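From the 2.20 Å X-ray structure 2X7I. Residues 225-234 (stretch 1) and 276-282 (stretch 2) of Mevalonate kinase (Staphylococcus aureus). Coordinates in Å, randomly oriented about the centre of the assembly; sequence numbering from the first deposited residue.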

# COMPACT_ATOMS: atom_id res chain seq x y z
N LYS A 225 -18.25 4.94 10.77
CA LYS A 225 -18.45 4.21 12.01
C LYS A 225 -17.20 3.38 12.36
O LYS A 225 -17.03 2.26 11.89
CB LYS A 225 -19.67 3.30 11.88
CG LYS A 225 -20.27 2.85 13.19
CD LYS A 225 -21.51 1.96 12.98
CE LYS A 225 -22.57 2.54 12.01
NZ LYS A 225 -22.47 2.01 10.59
N PHE A 226 -16.36 3.96 13.21
CA PHE A 226 -15.09 3.35 13.61
C PHE A 226 -15.28 2.09 14.47
O PHE A 226 -14.60 1.10 14.25
CB PHE A 226 -14.26 4.40 14.36
CG PHE A 226 -12.88 3.93 14.73
CD1 PHE A 226 -11.96 3.58 13.76
CD2 PHE A 226 -12.49 3.87 16.07
CE1 PHE A 226 -10.69 3.17 14.10
CE2 PHE A 226 -11.21 3.44 16.42
CZ PHE A 226 -10.31 3.10 15.43
N GLU A 227 -16.17 2.16 15.45
CA GLU A 227 -16.51 0.99 16.29
C GLU A 227 -16.95 -0.23 15.46
O GLU A 227 -16.53 -1.36 15.74
CB GLU A 227 -17.58 1.35 17.35
CG GLU A 227 -18.85 2.09 16.85
CD GLU A 227 -20.06 1.19 16.53
OE1 GLU A 227 -21.20 1.71 16.50
OE2 GLU A 227 -19.88 -0.03 16.33
N ALA A 228 -17.78 0.00 14.45
CA ALA A 228 -18.26 -1.09 13.61
C ALA A 228 -17.13 -1.68 12.76
O ALA A 228 -17.07 -2.89 12.56
CB ALA A 228 -19.39 -0.62 12.72
N LEU A 229 -16.23 -0.83 12.28
CA LEU A 229 -15.04 -1.33 11.57
C LEU A 229 -14.16 -2.16 12.50
O LEU A 229 -13.57 -3.15 12.08
CB LEU A 229 -14.23 -0.19 10.94
CG LEU A 229 -13.15 -0.64 9.96
CD1 LEU A 229 -13.73 -1.38 8.76
CD2 LEU A 229 -12.30 0.54 9.50
N ALA A 230 -14.08 -1.76 13.77
CA ALA A 230 -13.39 -2.56 14.78
C ALA A 230 -14.02 -3.96 14.93
O ALA A 230 -13.33 -4.98 14.91
CB ALA A 230 -13.39 -1.82 16.12
N ASP A 231 -15.34 -3.99 15.06
CA ASP A 231 -16.09 -5.24 15.08
C ASP A 231 -15.72 -6.10 13.86
O ASP A 231 -15.30 -7.25 14.00
CB ASP A 231 -17.59 -4.94 15.10
CG ASP A 231 -18.46 -6.18 14.98
OD1 ASP A 231 -17.95 -7.31 15.08
OD2 ASP A 231 -19.68 -6.01 14.78
N ILE A 232 -15.83 -5.52 12.67
CA ILE A 232 -15.53 -6.22 11.42
C ILE A 232 -14.09 -6.75 11.37
O ILE A 232 -13.87 -7.88 10.95
CB ILE A 232 -15.83 -5.32 10.19
CG1 ILE A 232 -17.35 -5.15 10.05
CG2 ILE A 232 -15.25 -5.89 8.92
CD1 ILE A 232 -17.76 -4.05 9.11
N PHE A 233 -13.12 -5.94 11.81
CA PHE A 233 -11.72 -6.40 11.89
C PHE A 233 -11.62 -7.66 12.76
O PHE A 233 -10.99 -8.64 12.37
CB PHE A 233 -10.81 -5.32 12.47
CG PHE A 233 -10.16 -4.42 11.44
CD1 PHE A 233 -10.83 -4.03 10.28
CD2 PHE A 233 -8.88 -3.93 11.65
CE1 PHE A 233 -10.23 -3.19 9.35
CE2 PHE A 233 -8.27 -3.09 10.73
CZ PHE A 233 -8.96 -2.72 9.58
N ASN A 234 -12.24 -7.62 13.94
CA ASN A 234 -12.15 -8.72 14.91
C ASN A 234 -12.89 -9.97 14.44
O ASN A 234 -12.47 -11.10 14.72
CB ASN A 234 -12.65 -8.26 16.28
CG ASN A 234 -11.71 -7.25 16.94
OD1 ASN A 234 -10.49 -7.42 16.93
ND2 ASN A 234 -12.29 -6.21 17.55
N MET A 276 0.08 -6.29 9.48
CA MET A 276 -0.87 -6.45 10.58
C MET A 276 -1.46 -5.06 10.77
O MET A 276 -0.71 -4.08 10.79
CB MET A 276 -0.20 -6.93 11.86
CG MET A 276 -1.19 -7.34 12.95
SD MET A 276 -0.44 -8.11 14.40
CE MET A 276 -0.14 -6.67 15.39
N LEU A 277 -2.78 -4.98 10.86
CA LEU A 277 -3.48 -3.72 11.05
C LEU A 277 -4.14 -3.70 12.43
O LEU A 277 -4.95 -4.58 12.74
CB LEU A 277 -4.54 -3.54 9.96
CG LEU A 277 -4.12 -3.84 8.51
CD1 LEU A 277 -5.30 -3.80 7.56
CD2 LEU A 277 -3.04 -2.88 8.05
N LEU A 278 -3.78 -2.72 13.26
CA LEU A 278 -4.38 -2.58 14.60
C LEU A 278 -5.09 -1.24 14.71
O LEU A 278 -4.56 -0.22 14.28
CB LEU A 278 -3.32 -2.69 15.71
CG LEU A 278 -2.48 -3.97 15.73
CD1 LEU A 278 -1.32 -3.87 16.73
CD2 LEU A 278 -3.34 -5.17 16.02
N LEU A 279 -6.29 -1.25 15.29
CA LEU A 279 -7.10 -0.05 15.39
C LEU A 279 -7.00 0.54 16.79
O LEU A 279 -7.13 -0.16 17.79
CB LEU A 279 -8.56 -0.37 15.05
CG LEU A 279 -8.86 -0.81 13.61
CD1 LEU A 279 -10.36 -0.82 13.36
CD2 LEU A 279 -8.17 0.08 12.58
N ALA A 280 -6.73 1.84 16.85
CA ALA A 280 -6.61 2.58 18.10
C ALA A 280 -7.51 3.80 18.01
O ALA A 280 -7.72 4.33 16.93
CB ALA A 280 -5.19 3.00 18.33
N LYS A 281 -8.03 4.22 19.16
CA LYS A 281 -8.97 5.34 19.22
C LYS A 281 -8.29 6.70 19.06
O LYS A 281 -8.89 7.63 18.51
CB LYS A 281 -9.75 5.31 20.55
CG LYS A 281 -10.59 4.06 20.75
CD LYS A 281 -11.32 4.07 22.10
CE LYS A 281 -12.48 3.07 22.14
NZ LYS A 281 -13.34 3.27 23.36
N ASP A 282 -7.05 6.83 19.55
CA ASP A 282 -6.36 8.12 19.56
C ASP A 282 -4.87 7.96 19.31
O ASP A 282 -4.34 6.84 19.32
CB ASP A 282 -6.63 8.89 20.87
CG ASP A 282 -6.11 8.16 22.11
OD1 ASP A 282 -5.14 7.38 22.02
OD2 ASP A 282 -6.68 8.40 23.20

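A helix can pack on a β-strand with its backbone held apart by a layer of mainly apolar side chains, and this pair from mevalonate kinase is a compact example. Residues 226-234 form a helix, with Lys225 at its N-cap position; i to i+4 backbone hydrogen bonds run along it, such as Ala230 N to Phe226 O (2.9 Å) and Phe233 N to Leu229 O (2.8 Å). Residues 276-280 form a strand that runs roughly antiparallel to the helix, the two directions differing by 145°. Their axes approach to 9.6 Å, a spacing that leaves room for a layer of side chains. The backbones come nearer at Ala230, whose CA lies 6.8 Å from the CA of Leu279.

The pattern of side chains follows from the two periodicities. Along the strand, Leu277 and Leu279 point toward the helix, while the intervening Leu278 points away. On the helix, Phe226 and Phe233, seven residues or about two turns apart, both point toward the strand, and the small Ala230 lies between them in sequence.

Leu279 is the centre of the contact. Leu279 CD1 sits 3.8 Å from Ala230 CA, and the same methyl lies over one face of the Phe233 ring, 4.0 Å from the centroid and 18° off the normal, a CH-π contact in which a weakly polarised C-H group meets the π cloud. The other methyl, Leu279 CD2, is 3.7 Å from Phe233 CE2. That ring also reaches Leu277, with Phe233 CE2 3.8 Å from Leu277 CB. Near the other end of the strand, Phe226 CZ packs 3.9 Å from Leu279 CB and comes within 3.2 Å of Ala280 O, an oblique approach to a backbone carbonyl.

No hydrogen bond crosses between the stretches. Close apolar packing accounts for most of this modest interface, which buries 351 Å² in total.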